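Local structure of cytochrome C (Marichromatium purpuratum 984, 5LO9) at residues E115-P119 with R173-E178; M164-V170 with P451-V456. The protein probably oxidises thiosulfate to tetrathionate, and may catalyse the reverse reduction, passing electrons along the four c-type hemes of a fused TsdB-TsdA chain. One frame throughout, in Å; residues are numbered along the deposited sequence.

Contact 1 lies within one cytochrome c domain, the one that carries the heme ligated by His125 and Met167, and ties the turn after helix 113-116 to the start of helix 176-187. Contact 2 joins helix 166-171 of that same domain to residues 451-456, which directly follow Met450, an axial ligand of a neighbouring heme. Their centres are 13 Å apart, and their segments alternate along the chain: 115-119, 164-170, 173-178, 451-456. Arg173 bridges the two, its NH2 lying 2.8 Å from Asp454 OD1 in a salt bridge, while Pro119 CG packs 3.8 Å from Leu452 CG. Contact 1 thus supplies Arg173 and Pro119 to the junction with the loop that contact 2 brings against this domain.

Contact 1. Residues E115-P119 with R173-E178. With PGO (S-1,2-propanediol), chain P.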
# COMPACT_ATOMS: atom_id res chain seq x y z
N GLU A 115 4.17 22.39 17.01
CA GLU A 115 3.87 23.72 17.50
C GLU A 115 5.09 24.53 17.94
O GLU A 115 5.03 25.77 17.93
CB GLU A 115 2.89 23.61 18.66
CG GLU A 115 1.58 22.87 18.27
CD GLU A 115 0.92 23.39 16.99
OE1 GLU A 115 0.73 24.63 16.85
OE2 GLU A 115 0.54 22.54 16.15
N ARG A 116 6.20 23.90 18.31
CA ARG A 116 7.33 24.65 18.83
C ARG A 116 8.68 24.32 18.19
O ARG A 116 9.71 24.82 18.66
CB ARG A 116 7.41 24.45 20.35
CG ARG A 116 6.22 25.01 21.06
CD ARG A 116 6.30 24.78 22.58
NE ARG A 116 5.55 23.61 22.99
CZ ARG A 116 5.39 23.21 24.24
NH1 ARG A 116 5.95 23.87 25.24
NH2 ARG A 116 4.69 22.13 24.47
N ASP A 117 8.72 23.51 17.12
CA ASP A 117 10.00 23.17 16.48
C ASP A 117 11.00 22.65 17.51
O ASP A 117 12.21 22.87 17.42
CB ASP A 117 10.59 24.38 15.71
CG ASP A 117 9.67 24.86 14.58
OD1 ASP A 117 9.25 24.03 13.75
OD2 ASP A 117 9.34 26.07 14.53
N LEU A 118 10.50 21.95 18.51
CA LEU A 118 11.25 21.59 19.70
C LEU A 118 11.59 20.11 19.69
O LEU A 118 10.67 19.28 19.76
CB LEU A 118 10.43 21.93 20.93
CG LEU A 118 11.00 21.53 22.28
CD1 LEU A 118 12.29 22.30 22.59
CD2 LEU A 118 9.93 21.79 23.34
N PRO A 119 12.85 19.70 19.60
CA PRO A 119 13.17 18.26 19.66
C PRO A 119 12.93 17.68 21.05
O PRO A 119 12.85 18.39 22.05
CB PRO A 119 14.66 18.22 19.31
CG PRO A 119 14.96 19.58 18.69
CD PRO A 119 14.04 20.52 19.37
N ARG A 173 10.82 27.80 25.40
CA ARG A 173 9.68 27.22 24.72
C ARG A 173 8.84 26.34 25.64
O ARG A 173 7.91 25.67 25.18
CB ARG A 173 10.21 26.45 23.51
CG ARG A 173 10.98 27.35 22.53
CD ARG A 173 11.46 26.63 21.30
NE ARG A 173 12.50 27.36 20.59
CZ ARG A 173 12.89 27.10 19.35
NH1 ARG A 173 12.33 26.13 18.64
NH2 ARG A 173 13.82 27.82 18.78
N LEU A 174 9.15 26.32 26.93
CA LEU A 174 8.42 25.56 27.93
C LEU A 174 7.67 26.50 28.88
O LEU A 174 8.19 27.58 29.22
CB LEU A 174 9.37 24.69 28.75
CG LEU A 174 10.31 23.75 28.03
CD1 LEU A 174 11.29 23.07 29.02
CD2 LEU A 174 9.50 22.74 27.31
N ASP A 175 6.47 26.10 29.30
CA ASP A 175 5.74 26.81 30.35
C ASP A 175 6.06 26.18 31.71
O ASP A 175 6.71 25.13 31.80
CB ASP A 175 4.22 26.88 30.03
CG ASP A 175 3.49 25.53 30.11
OD1 ASP A 175 3.81 24.70 31.01
OD2 ASP A 175 2.51 25.34 29.32
N ALA A 176 5.66 26.86 32.78
CA ALA A 176 6.01 26.44 34.14
C ALA A 176 5.59 25.00 34.43
O ALA A 176 6.32 24.25 35.10
CB ALA A 176 5.34 27.37 35.14
N ASP A 177 4.37 24.62 34.00
CA ASP A 177 3.88 23.27 34.26
C ASP A 177 4.77 22.24 33.59
O ASP A 177 5.15 21.23 34.21
CB ASP A 177 2.43 23.12 33.77
CG ASP A 177 1.42 23.79 34.73
OD1 ASP A 177 1.85 24.40 35.75
OD2 ASP A 177 0.19 23.70 34.45
N GLU A 178 5.18 22.51 32.35
CA GLU A 178 6.01 21.55 31.65
C GLU A 178 7.36 21.42 32.32
O GLU A 178 7.91 20.32 32.40
CB GLU A 178 6.16 21.97 30.18
CG GLU A 178 4.89 21.74 29.38
CD GLU A 178 4.85 22.55 28.10
OE1 GLU A 178 5.50 23.61 28.05
OE2 GLU A 178 4.14 22.15 27.15
C1 PGO P . 8.82 30.87 29.32
C2 PGO P . 9.20 32.28 28.87
C3 PGO P . 8.44 32.69 27.59
O1 PGO P . 9.79 30.33 30.24
O2 PGO P . 10.64 32.37 28.73
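The guanidinium of Arg116 meets the carboxylate of Glu178 end-on in a bidentate salt bridge: Arg116 NH1 lies 2.9 Å from Glu178 OE1, and Arg116 NH2 lies 2.7 Å from Glu178 OE2. Each arginine also gives one hydrogen bond to the other's carbonyl, Arg116 NH1 to Arg173 O at 2.7 Å and Arg173 NH1 to Arg116 O at 2.9 Å. Arg173 O and Glu178 OE2 both lie at the edge of the Arg116 guanidinium, near its plane. Both arginines have further partners, Arg116 NE in Asp112 and Arg173 NH2 in Asp454; separately, Asp117 forms salt bridges with Arg297 and Arg237.

Glu178 is itself set in place by a reciprocal pair of bonds, Asp175 N to Glu178 OE1 at 3.0 Å and Glu178 N to Asp175 OD1 at 2.9 Å, so OE1 serves both the helix start and Arg116. A propanediol, probably from the crystallisation liquor, gives Leu174 O a weak hydrogen bond from O1 at 3.3 Å. Beneath the polar layer, Leu118 CD2 touches Leu174 CD2 at 4.1 Å, and Leu107 of helix 102-110 packs against both leucines. Asp117, at phi/psi 52/34, forms a G1 beta bulge with Leu118 opposite Asp112. The arrangement thus joins this bulge to the classic capping box, Asp175 to Glu178, that opens the C-terminal helix 176-187 of a cytochrome c domain.

Contact 2. Residues M164-V170 with P451-V456; sequences MALMGAV and PLLDTV. With HEC (heme c), chain D.
Two consecutive residues with positive phi, Met164 (54/17) and Ala165 (59/30), lead into the helix that begins at Leu166, with Ala165 as N-cap. Opposite runs an irregular loop with a cis peptide bond before Pro451 and an inverse gamma turn centred on Asp454. The backbones come nearest at Met164 and Thr455, 6.7 Å between CA atoms. There Thr455, with chi1 p, donates from OG1 to Met164 O at 3.1 Å.

Met164 (chi1 m, chi2 t, chi3 85°) extends its CE to 3.7 Å from Pro451 CG and 3.9 Å from Val456 CG2. Leu453 points toward the helix, with chi1 t and chi2 p; its CD2 sits 3.4 Å from Leu166 O, 4.0 Å from Ala169 CB and 3.7 Å from Val170 CG2. Thr455 CG2 lies 3.7 Å from Ala169 CB.

Met167 points away from the loop, its SD 2.4 Å from the heme iron, which His125 also binds. The same heme meets Val170 CG1 at CBB (3.7 Å), Leu166 CD1 at CAC (3.8 Å) and Leu453 CB at CBC (3.9 Å). The geometry is that of a His/Met-ligated cytochrome c heme pocket, flanked by the loop that follows the Met ligand of a neighbouring heme.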
# COMPACT_ATOMS: atom_id res chain seq x y z
N MET A 164 25.74 27.40 21.16
CA MET A 164 24.64 27.70 20.24
C MET A 164 23.37 28.12 20.96
O MET A 164 22.29 28.10 20.36
CB MET A 164 24.34 26.52 19.32
CG MET A 164 25.56 25.95 18.62
SD MET A 164 25.24 24.51 17.54
CE MET A 164 24.76 25.30 15.98
N ALA A 165 23.50 28.50 22.23
CA ALA A 165 22.37 28.98 23.03
C ALA A 165 21.26 27.93 23.12
O ALA A 165 20.08 28.26 23.31
CB ALA A 165 21.83 30.28 22.44
N LEU A 166 21.64 26.66 23.06
CA LEU A 166 20.65 25.62 22.81
C LEU A 166 19.63 25.55 23.94
O LEU A 166 18.42 25.41 23.68
CB LEU A 166 21.37 24.28 22.61
CG LEU A 166 22.27 24.14 21.37
CD1 LEU A 166 22.92 22.77 21.35
CD2 LEU A 166 21.49 24.37 20.09
N MET A 167 20.09 25.63 25.20
CA MET A 167 19.18 25.47 26.33
C MET A 167 18.43 26.74 26.64
O MET A 167 17.39 26.68 27.29
CB MET A 167 19.89 25.01 27.59
CG MET A 167 20.12 23.49 27.67
SD MET A 167 18.64 22.50 27.42
CE MET A 167 17.61 22.97 28.78
N GLY A 168 18.91 27.88 26.19
CA GLY A 168 18.06 29.05 26.29
C GLY A 168 16.88 28.91 25.38
O GLY A 168 15.74 29.20 25.77
N ALA A 169 17.11 28.40 24.18
CA ALA A 169 16.02 28.19 23.25
C ALA A 169 15.07 27.11 23.77
O ALA A 169 13.85 27.24 23.69
CB ALA A 169 16.58 27.82 21.88
N VAL A 170 15.59 26.04 24.36
CA VAL A 170 14.68 25.03 24.88
C VAL A 170 13.86 25.60 26.03
O VAL A 170 12.64 25.42 26.10
CB VAL A 170 15.46 23.79 25.31
CG1 VAL A 170 14.55 22.86 26.11
CG2 VAL A 170 16.00 23.12 24.08
N PRO A 451 21.06 23.18 11.73
CA PRO A 451 21.07 22.35 12.95
C PRO A 451 19.73 21.98 13.55
O PRO A 451 18.81 22.77 13.46
CB PRO A 451 21.82 23.22 13.94
CG PRO A 451 22.68 24.06 13.12
CD PRO A 451 21.82 24.40 11.91
N LEU A 452 19.71 20.83 14.22
CA LEU A 452 18.51 20.24 14.81
C LEU A 452 17.57 21.27 15.40
O LEU A 452 16.40 21.35 15.01
CB LEU A 452 18.95 19.27 15.91
CG LEU A 452 17.87 18.49 16.60
CD1 LEU A 452 17.28 17.47 15.64
CD2 LEU A 452 18.52 17.87 17.83
N LEU A 453 18.09 22.09 16.31
CA LEU A 453 17.34 23.16 16.96
C LEU A 453 17.64 24.46 16.24
O LEU A 453 18.80 24.79 15.99
CB LEU A 453 17.71 23.27 18.43
CG LEU A 453 16.92 24.23 19.31
CD1 LEU A 453 15.43 24.04 19.16
CD2 LEU A 453 17.38 24.05 20.79
N ASP A 454 16.59 25.20 15.91
CA ASP A 454 16.73 26.32 15.00
C ASP A 454 17.20 27.59 15.69
O ASP A 454 16.64 28.67 15.45
CB ASP A 454 15.43 26.60 14.22
CG ASP A 454 14.23 26.87 15.10
OD1 ASP A 454 14.25 26.61 16.32
OD2 ASP A 454 13.27 27.40 14.55
N THR A 455 18.23 27.52 16.53
CA THR A 455 18.91 28.74 16.94
C THR A 455 19.70 29.33 15.78
O THR A 455 19.96 30.55 15.75
CB THR A 455 19.87 28.48 18.07
OG1 THR A 455 20.88 27.59 17.60
CG2 THR A 455 19.16 27.88 19.26
N VAL A 456 20.04 28.49 14.82
CA VAL A 456 20.79 28.84 13.63
C VAL A 456 20.04 28.30 12.43
O VAL A 456 19.63 27.14 12.43
CB VAL A 456 22.21 28.25 13.67
CG1 VAL A 456 23.00 28.68 12.46
CG2 VAL A 456 22.91 28.64 14.99
FE HEC D . 19.23 20.23 27.61
CHA HEC D . 21.91 20.94 29.73
CHB HEC D . 17.10 20.02 30.39
CHC HEC D . 16.57 19.37 25.52
CHD HEC D . 21.28 20.72 24.84
NA HEC D . 19.48 20.43 29.68
C1A HEC D . 20.61 20.71 30.32
C2A HEC D . 20.46 20.81 31.78
C3A HEC D . 19.03 20.56 31.98
C4A HEC D . 18.52 20.33 30.60
CMA HEC D . 18.30 20.54 33.29
CAA HEC D . 21.48 21.11 32.84
CBA HEC D . 22.07 19.80 33.35
CGA HEC D . 23.05 20.04 34.47
O1A HEC D . 23.77 19.10 34.85
O2A HEC D . 23.10 21.19 34.98
NB HEC D . 17.22 19.78 27.90
C1B HEC D . 16.56 19.74 29.06
C2B HEC D . 15.13 19.37 28.91
C3B HEC D . 14.98 19.20 27.46
C4B HEC D . 16.33 19.48 26.95
CMB HEC D . 14.10 19.24 30.00
CAB HEC D . 13.77 18.81 26.65
CBB HEC D . 12.64 19.76 26.93
NC HEC D . 18.97 20.06 25.56
C1C HEC D . 17.87 19.69 24.92
C2C HEC D . 18.02 19.65 23.46
C3C HEC D . 19.41 20.07 23.23
C4C HEC D . 19.89 20.30 24.62
CMC HEC D . 16.94 19.28 22.48
CAC HEC D . 20.22 20.18 21.96
CBC HEC D . 19.58 20.79 20.75
ND HEC D . 21.23 20.74 27.33
C1D HEC D . 21.84 20.91 26.18
C2D HEC D . 23.26 21.28 26.33
C3D HEC D . 23.47 21.34 27.76
C4D HEC D . 22.13 20.98 28.29
CMD HEC D . 24.25 21.55 25.26
CAD HEC D . 24.76 21.69 28.47
CBD HEC D . 24.81 23.17 28.85
CGD HEC D . 26.19 23.60 29.31
O1D HEC D . 26.22 24.35 30.30
O2D HEC D . 27.22 23.18 28.72